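Siderophore-interacting protein (Aeromonas hydrophila, PDB 6K2L) probably acts as an FAD-dependent ferric-siderophore reductase, helping to release iron from siderophores taken up by the cell. Local coordinates at residues Arg11-His17 with Cys29-Leu35; Gly164-Val170 with Val185-Val191. The protein carries 1 engineered substitution. All blocks are in the same frame, centred on the assembly; numbering follows the deposited sequence.

How the interactions relate
Interaction 1 (11-17 with 29-35) is an antiparallel hairpin of the barrel in the siderophore-interacting FAD-binding domain, and interaction 2 (164-170 with 185-191) is a parallel pair at the edge of the sheet in the following domain. They come one after the other along the chain and lie on opposite sides of its centre, with centres about 32 Å apart and nearest atoms about 19 Å apart, so neither touches the other. The side chain of Leu30 in interaction 1 and that of Val170 in interaction 2 each lie about 11 Å from the bound FAD.

Interaction 1: residues Arg11-His17 with Cys29-Leu35; sequences RLLTVKH and CLTSPEL
Leu13 makes the closely packed middle of the contact. Its CD2 touches both Ser32 CB (3.4 Å) and Leu35 CD2 (3.7 Å), while its CB lies 3.9 Å from Leu30 CB; the side chain crosses both leucines at about a right angle. Farther along, Val15 CG2 meets Leu30 CD2 at 3.7 Å. Branched aliphatic residues suit this buried side because they fill it without bringing in polar groups that would need partners.

The backbones follow antiparallel pairing. Thr14 and Thr31 exchange two hydrogen bonds, after which Lys16 and His17 both face Cys29 in a classic beta bulge: Lys16 N donates to Cys29 O, and Cys29 N to His17 O. With its CG between the backbone N and the carbonyl carbon (chi1 54°), His17 brings its ring over Cys29, whose CB makes a CH-pi contact 3.7 Å from the centroid of that ring.

At the far end of the segments buried Arg11 gives a firm grip, its NE donating nearly straight (168°) to Glu34 O. That oxygen lies in the guanidinium plane at its edge, whereas NE approaches from above the plane of the carbonyl and not along a lone pair. The two side chains do not pair their charges: Arg11 makes its salt bridge with Asp37, and Glu34 with Arg9.

The solvent side is looser. Lys16 lays its CD on Thr31 CG2 at 3.7 Å, then its chain bends away toward a weak, long ion pair with Glu94, an apt use of a long aliphatic stem with a charged end. Thr31 OG1 bonds to Leu93 O.

Beyond the hairpin, strand 25-31 continues the sheet into strand 94-100, while strand 11-20 pairs with strand 120-123 and so closes the antiparallel barrel; Leu30 rests on Ile97, and Leu35 on Phe88 and Leu95.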
loop_
_atom_site.group_PDB
_atom_site.type_symbol
_atom_site.label_atom_id
_atom_site.label_comp_id
_atom_site.label_asym_id
_atom_site.label_seq_id
_atom_site.Cartn_x
_atom_site.Cartn_y
_atom_site.Cartn_z
ATOM N N ARG A 11 3.213 -9.445 18.555
ATOM C CA ARG A 11 2.367 -8.490 19.258
ATOM C C ARG A 11 0.988 -9.081 19.501
ATOM O O ARG A 11 0.445 -9.793 18.648
ATOM C CB ARG A 11 2.225 -7.188 18.481
ATOM C CG ARG A 11 3.510 -6.471 18.265
ATOM C CD ARG A 11 3.405 -5.750 16.984
ATOM N NE ARG A 11 4.290 -4.588 16.888
ATOM C CZ ARG A 11 5.473 -4.620 16.294
ATOM N NH1 ARG A 11 5.913 -5.770 15.774
ATOM N NH2 ARG A 11 6.202 -3.506 16.209
ATOM N N LEU A 12 0.435 -8.783 20.668
ATOM C CA LEU A 12 -0.918 -9.190 21.007
ATOM C C LEU A 12 -1.840 -8.028 20.689
ATOM O O LEU A 12 -1.682 -6.945 21.257
ATOM C CB LEU A 12 -1.028 -9.580 22.480
ATOM C CG LEU A 12 -2.262 -10.424 22.828
ATOM C CD1 LEU A 12 -2.176 -11.837 22.214
ATOM C CD2 LEU A 12 -2.461 -10.492 24.352
ATOM N N LEU A 13 -2.765 -8.233 19.756
ATOM C CA LEU A 13 -3.698 -7.194 19.355
ATOM C C LEU A 13 -5.088 -7.541 19.853
ATOM O O LEU A 13 -5.388 -8.699 20.176
ATOM C CB LEU A 13 -3.721 -7.006 17.832
ATOM C CG LEU A 13 -2.363 -7.123 17.129
ATOM C CD1 LEU A 13 -2.502 -7.178 15.615
ATOM C CD2 LEU A 13 -1.506 -5.974 17.537
ATOM N N THR A 14 -5.935 -6.515 19.897
ATOM C CA THR A 14 -7.320 -6.645 20.311
ATOM C C THR A 14 -8.224 -6.360 19.115
ATOM O O THR A 14 -7.919 -5.504 18.275
ATOM C CB THR A 14 -7.613 -5.680 21.474
ATOM O OG1 THR A 14 -6.783 -6.012 22.598
ATOM C CG2 THR A 14 -9.083 -5.720 21.900
ATOM N N VAL A 15 -9.336 -7.082 19.028
ATOM C CA VAL A 15 -10.282 -6.813 17.953
ATOM C C VAL A 15 -11.002 -5.498 18.253
ATOM O O VAL A 15 -11.591 -5.319 19.321
ATOM C CB VAL A 15 -11.275 -7.975 17.790
ATOM C CG1 VAL A 15 -12.332 -7.618 16.739
ATOM C CG2 VAL A 15 -10.546 -9.269 17.452
ATOM N N LYS A 16 -10.940 -4.560 17.323
ATOM C CA LYS A 16 -11.660 -3.302 17.409
ATOM C C LYS A 16 -13.067 -3.439 16.847
ATOM O O LYS A 16 -14.040 -3.091 17.521
ATOM C CB LYS A 16 -10.887 -2.215 16.654
ATOM C CG LYS A 16 -11.236 -0.799 17.018
ATOM C CD LYS A 16 -10.143 0.135 16.558
ATOM C CE LYS A 16 -10.675 1.175 15.602
ATOM N NZ LYS A 16 -10.995 2.459 16.290
ATOM N N HIS A 17 -13.194 -3.954 15.623
ATOM C CA HIS A 17 -14.497 -4.162 15.011
ATOM C C HIS A 17 -14.393 -5.180 13.886
ATOM O O HIS A 17 -13.317 -5.448 13.351
ATOM C CB HIS A 17 -15.091 -2.869 14.463
ATOM C CG HIS A 17 -14.184 -2.138 13.522
ATOM N ND1 HIS A 17 -14.033 -2.504 12.198
ATOM C CD2 HIS A 17 -13.384 -1.060 13.712
ATOM C CE1 HIS A 17 -13.190 -1.671 11.612
ATOM N NE2 HIS A 17 -12.776 -0.790 12.508
ATOM N N CYS A 29 -10.717 -6.152 12.226
ATOM C CA CYS A 29 -9.806 -5.031 12.372
ATOM C C CYS A 29 -9.211 -5.070 13.766
ATOM O O CYS A 29 -9.938 -5.049 14.760
ATOM C CB CYS A 29 -10.526 -3.711 12.138
ATOM S SG CYS A 29 -9.515 -2.325 12.665
ATOM N N LEU A 30 -7.899 -5.135 13.838
ATOM C CA LEU A 30 -7.184 -5.349 15.075
ATOM C C LEU A 30 -6.383 -4.101 15.393
ATOM O O LEU A 30 -5.929 -3.385 14.498
ATOM C CB LEU A 30 -6.273 -6.553 14.955
ATOM C CG LEU A 30 -7.051 -7.848 14.704
ATOM C CD1 LEU A 30 -6.281 -8.699 13.737
ATOM C CD2 LEU A 30 -7.217 -8.562 15.995
ATOM N N THR A 31 -6.245 -3.819 16.676
ATOM C CA THR A 31 -5.571 -2.611 17.098
ATOM C C THR A 31 -4.748 -2.898 18.338
ATOM O O THR A 31 -5.061 -3.806 19.112
ATOM C CB THR A 31 -6.566 -1.476 17.374
ATOM O OG1 THR A 31 -5.843 -0.317 17.811
ATOM C CG2 THR A 31 -7.610 -1.876 18.436
ATOM N N SER A 32 -3.691 -2.108 18.503
ATOM C CA SER A 32 -2.781 -2.095 19.644
ATOM C C SER A 32 -1.849 -0.902 19.523
ATOM O O SER A 32 -1.453 -0.526 18.404
ATOM C CB SER A 32 -1.937 -3.365 19.732
ATOM O OG SER A 32 -1.428 -3.564 21.047
ATOM N N PRO A 33 -1.488 -0.270 20.643
ATOM C CA PRO A 33 -0.405 0.725 20.606
ATOM C C PRO A 33 0.929 0.133 20.185
ATOM O O PRO A 33 1.802 0.877 19.724
ATOM C CB PRO A 33 -0.373 1.250 22.047
ATOM C CG PRO A 33 -1.800 1.041 22.529
ATOM C CD PRO A 33 -2.185 -0.283 21.939
ATOM N N GLU A 34 1.097 -1.180 20.297
ATOM C CA GLU A 34 2.260 -1.872 19.759
ATOM C C GLU A 34 2.323 -1.872 18.226
ATOM O O GLU A 34 3.296 -2.394 17.664
ATOM C CB GLU A 34 2.247 -3.314 20.260
ATOM C CG GLU A 34 3.096 -3.568 21.477
ATOM C CD GLU A 34 3.053 -5.024 21.872
ATOM O OE1 GLU A 34 1.950 -5.510 22.241
ATOM O OE2 GLU A 34 4.115 -5.687 21.776
ATOM N N LEU A 35 1.307 -1.347 17.532
ATOM C CA LEU A 35 1.349 -1.281 16.075
ATOM C C LEU A 35 2.093 -0.052 15.559
ATOM O O LEU A 35 2.335 0.038 14.351
ATOM C CB LEU A 35 -0.072 -1.299 15.502
ATOM C CG LEU A 35 -0.760 -2.660 15.643
ATOM C CD1 LEU A 35 -2.123 -2.649 14.987
ATOM C CD2 LEU A 35 0.143 -3.757 15.075
#

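Interaction 2: residues Gly164-Val170 with Val185-Val191; sequences GHIALLV and VTLRWFV
Leu168 and Trp189 both hold CG anti to the carbonyl carbon (chi1 -60° and -65°), and since they are paired across parallel strands, their side chains run side by side in the same direction. This lays Leu168 CD1 over a face of the indole, 3.6 Å from the centroid of the six-membered ring of Trp189, in a CH-pi contact offset toward the rim. Leu187 CD1 lies farther off over the same face. Val170 comes instead to the ring's edge, its CG1 in the ring plane and 3.5 Å from Trp189 CZ3. A broad flat indole suits the place, since it can meet one neighbour with its face and another with its edge. Farther back on this side, Ile166 splits its contacts: CD1 touches Val185 CG1 at 3.5 Å and CG2 touches Leu187 CD1 at 3.7 Å.

The segments pair in the alternating pattern of parallel strands, with axes 16° apart. Ile166, Leu168 and Val170 each donate from N and the first two also accept at O; Phe190 N, for example, reaches Leu168 O at 2.8 Å. They form the edge of the five-stranded parallel sheet of a Rossmann-like ferredoxin-reductase-type domain, with strand 185-191 outermost and strand 163-170 bonded on its other side to strand 138-144. Helix 148-155 packs on the Leu168 and Trp189 side, helix 198-205 on the opposite one.

There, Leu169 CD1 rests 3.9 Å from Phe190 CB, and the ring of Phe190 meets that of Tyr203. Small Ala167 leaves room for Phe204 of the helix. Toward the start of the strands the side becomes polar: Thr186 OG1 makes a weak hydrogen bond of 3.3 Å to His165 ND1, both residues being partly exposed.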
loop_
_atom_site.group_PDB
_atom_site.type_symbol
_atom_site.label_atom_id
_atom_site.label_comp_id
_atom_site.label_asym_id
_atom_site.label_seq_id
_atom_site.Cartn_x
_atom_site.Cartn_y
_atom_site.Cartn_z
ATOM N N GLY A 164 -3.832 -7.226 -17.725
ATOM C CA GLY A 164 -3.764 -8.634 -17.433
ATOM C C GLY A 164 -5.136 -9.237 -17.252
ATOM O O GLY A 164 -6.144 -8.719 -17.726
ATOM N N HIS A 165 -5.160 -10.365 -16.550
ATOM C CA HIS A 165 -6.382 -11.098 -16.288
ATOM C C HIS A 165 -6.318 -11.672 -14.884
ATOM O O HIS A 165 -5.266 -12.153 -14.442
ATOM C CB HIS A 165 -6.591 -12.233 -17.294
ATOM C CG HIS A 165 -6.447 -11.819 -18.730
ATOM N ND1 HIS A 165 -7.494 -11.306 -19.467
ATOM C CD2 HIS A 165 -5.386 -11.866 -19.572
ATOM C CE1 HIS A 165 -7.083 -11.049 -20.695
ATOM N NE2 HIS A 165 -5.811 -11.393 -20.789
ATOM N N ILE A 166 -7.460 -11.635 -14.205
ATOM C CA ILE A 166 -7.651 -12.213 -12.889
ATOM C C ILE A 166 -8.872 -13.125 -12.949
ATOM O O ILE A 166 -9.922 -12.735 -13.478
ATOM C CB ILE A 166 -7.828 -11.105 -11.828
ATOM C CG1 ILE A 166 -6.577 -10.231 -11.801
ATOM C CG2 ILE A 166 -8.137 -11.712 -10.453
ATOM C CD1 ILE A 166 -6.716 -9.016 -10.959
ATOM N N ALA A 167 -8.747 -14.339 -12.416
ATOM C CA ALA A 167 -9.888 -15.244 -12.274
ATOM C C ALA A 167 -9.992 -15.692 -10.819
ATOM O O ALA A 167 -8.991 -16.101 -10.228
ATOM C CB ALA A 167 -9.753 -16.456 -13.194
ATOM N N LEU A 168 -11.193 -15.645 -10.243
ATOM C CA LEU A 168 -11.383 -16.104 -8.869
ATOM C C LEU A 168 -12.423 -17.219 -8.772
ATOM O O LEU A 168 -13.490 -17.125 -9.374
ATOM C CB LEU A 168 -11.799 -14.952 -7.987
ATOM C CG LEU A 168 -10.800 -13.788 -7.917
ATOM C CD1 LEU A 168 -11.422 -12.606 -7.208
ATOM C CD2 LEU A 168 -9.529 -14.211 -7.207
ATOM N N LEU A 169 -12.138 -18.251 -7.962
ATOM C CA LEU A 169 -13.108 -19.298 -7.612
ATOM C C LEU A 169 -13.671 -19.045 -6.206
ATOM O O LEU A 169 -12.923 -19.051 -5.228
ATOM C CB LEU A 169 -12.448 -20.671 -7.687
ATOM C CG LEU A 169 -13.315 -21.939 -7.524
ATOM C CD1 LEU A 169 -14.552 -21.910 -8.453
ATOM C CD2 LEU A 169 -12.523 -23.272 -7.741
ATOM N N VAL A 170 -14.979 -18.810 -6.108
ATOM C CA VAL A 170 -15.685 -18.613 -4.833
ATOM C C VAL A 170 -16.714 -19.730 -4.648
ATOM O O VAL A 170 -17.215 -20.288 -5.642
ATOM C CB VAL A 170 -16.380 -17.236 -4.759
ATOM C CG1 VAL A 170 -15.368 -16.111 -4.712
ATOM C CG2 VAL A 170 -17.341 -17.037 -5.932
ATOM N N VAL A 185 -7.248 -4.569 -16.728
ATOM C CA VAL A 185 -7.195 -5.865 -16.059
ATOM C C VAL A 185 -8.587 -6.488 -16.076
ATOM O O VAL A 185 -9.542 -5.958 -15.491
ATOM C CB VAL A 185 -6.644 -5.752 -14.631
ATOM C CG1 VAL A 185 -6.834 -7.067 -13.878
ATOM C CG2 VAL A 185 -5.168 -5.363 -14.648
ATOM N N THR A 186 -8.697 -7.608 -16.770
ATOM C CA THR A 186 -9.878 -8.460 -16.751
ATOM C C THR A 186 -10.145 -9.036 -15.355
ATOM O O THR A 186 -9.216 -9.433 -14.646
ATOM C CB THR A 186 -9.639 -9.600 -17.746
ATOM O OG1 THR A 186 -9.916 -9.140 -19.085
ATOM C CG2 THR A 186 -10.441 -10.824 -17.390
ATOM N N LEU A 187 -11.417 -9.126 -14.966
ATOM C CA LEU A 187 -11.801 -9.856 -13.759
ATOM C C LEU A 187 -12.941 -10.813 -14.076
ATOM O O LEU A 187 -13.975 -10.384 -14.591
ATOM C CB LEU A 187 -12.220 -8.904 -12.645
ATOM C CG LEU A 187 -12.674 -9.553 -11.337
ATOM C CD1 LEU A 187 -11.664 -10.599 -10.822
ATOM C CD2 LEU A 187 -12.861 -8.440 -10.311
ATOM N N ARG A 188 -12.772 -12.100 -13.746
ATOM C CA ARG A 188 -13.752 -13.137 -14.084
ATOM C C ARG A 188 -13.998 -14.062 -12.885
ATOM O O ARG A 188 -13.080 -14.724 -12.386
ATOM C CB ARG A 188 -13.287 -13.924 -15.318
ATOM C CG ARG A 188 -14.271 -14.974 -15.831
ATOM C CD ARG A 188 -15.437 -14.361 -16.609
ATOM N NE ARG A 188 -15.024 -13.610 -17.804
ATOM C CZ ARG A 188 -14.933 -14.133 -19.028
ATOM N NH1 ARG A 188 -15.221 -15.425 -19.240
ATOM N NH2 ARG A 188 -14.551 -13.358 -20.040
ATOM N N TRP A 189 -15.236 -14.108 -12.425
ATOM C CA TRP A 189 -15.608 -14.879 -11.246
ATOM C C TRP A 189 -16.207 -16.230 -11.637
ATOM O O TRP A 189 -17.056 -16.328 -12.529
ATOM C CB TRP A 189 -16.606 -14.098 -10.386
ATOM C CG TRP A 189 -16.071 -12.801 -9.761
ATOM C CD1 TRP A 189 -16.024 -11.563 -10.345
ATOM C CD2 TRP A 189 -15.557 -12.625 -8.428
ATOM N NE1 TRP A 189 -15.515 -10.632 -9.464
ATOM C CE2 TRP A 189 -15.222 -11.262 -8.281
ATOM C CE3 TRP A 189 -15.349 -13.486 -7.348
ATOM C CZ2 TRP A 189 -14.666 -10.750 -7.108
ATOM C CZ3 TRP A 189 -14.812 -12.971 -6.190
ATOM C CH2 TRP A 189 -14.475 -11.611 -6.080
ATOM N N PHE A 190 -15.765 -17.272 -10.957
ATOM C CA PHE A 190 -16.287 -18.617 -11.123
ATOM C C PHE A 190 -16.883 -19.027 -9.788
ATOM O O PHE A 190 -16.213 -18.914 -8.753
ATOM C CB PHE A 190 -15.181 -19.575 -11.566
ATOM C CG PHE A 190 -14.734 -19.344 -12.974
ATOM C CD1 PHE A 190 -15.228 -20.119 -13.991
ATOM C CD2 PHE A 190 -13.846 -18.316 -13.289
ATOM C CE1 PHE A 190 -14.831 -19.909 -15.289
ATOM C CE2 PHE A 190 -13.450 -18.091 -14.593
ATOM C CZ PHE A 190 -13.939 -18.898 -15.595
ATOM N N VAL A 191 -18.151 -19.432 -9.804
ATOM C CA VAL A 191 -18.802 -20.006 -8.635
ATOM C C VAL A 191 -18.624 -21.512 -8.685
ATOM O O VAL A 191 -18.826 -22.130 -9.737
ATOM C CB VAL A 191 -20.288 -19.630 -8.586
ATOM C CG1 VAL A 191 -20.949 -20.295 -7.377
ATOM C CG2 VAL A 191 -20.434 -18.104 -8.520
#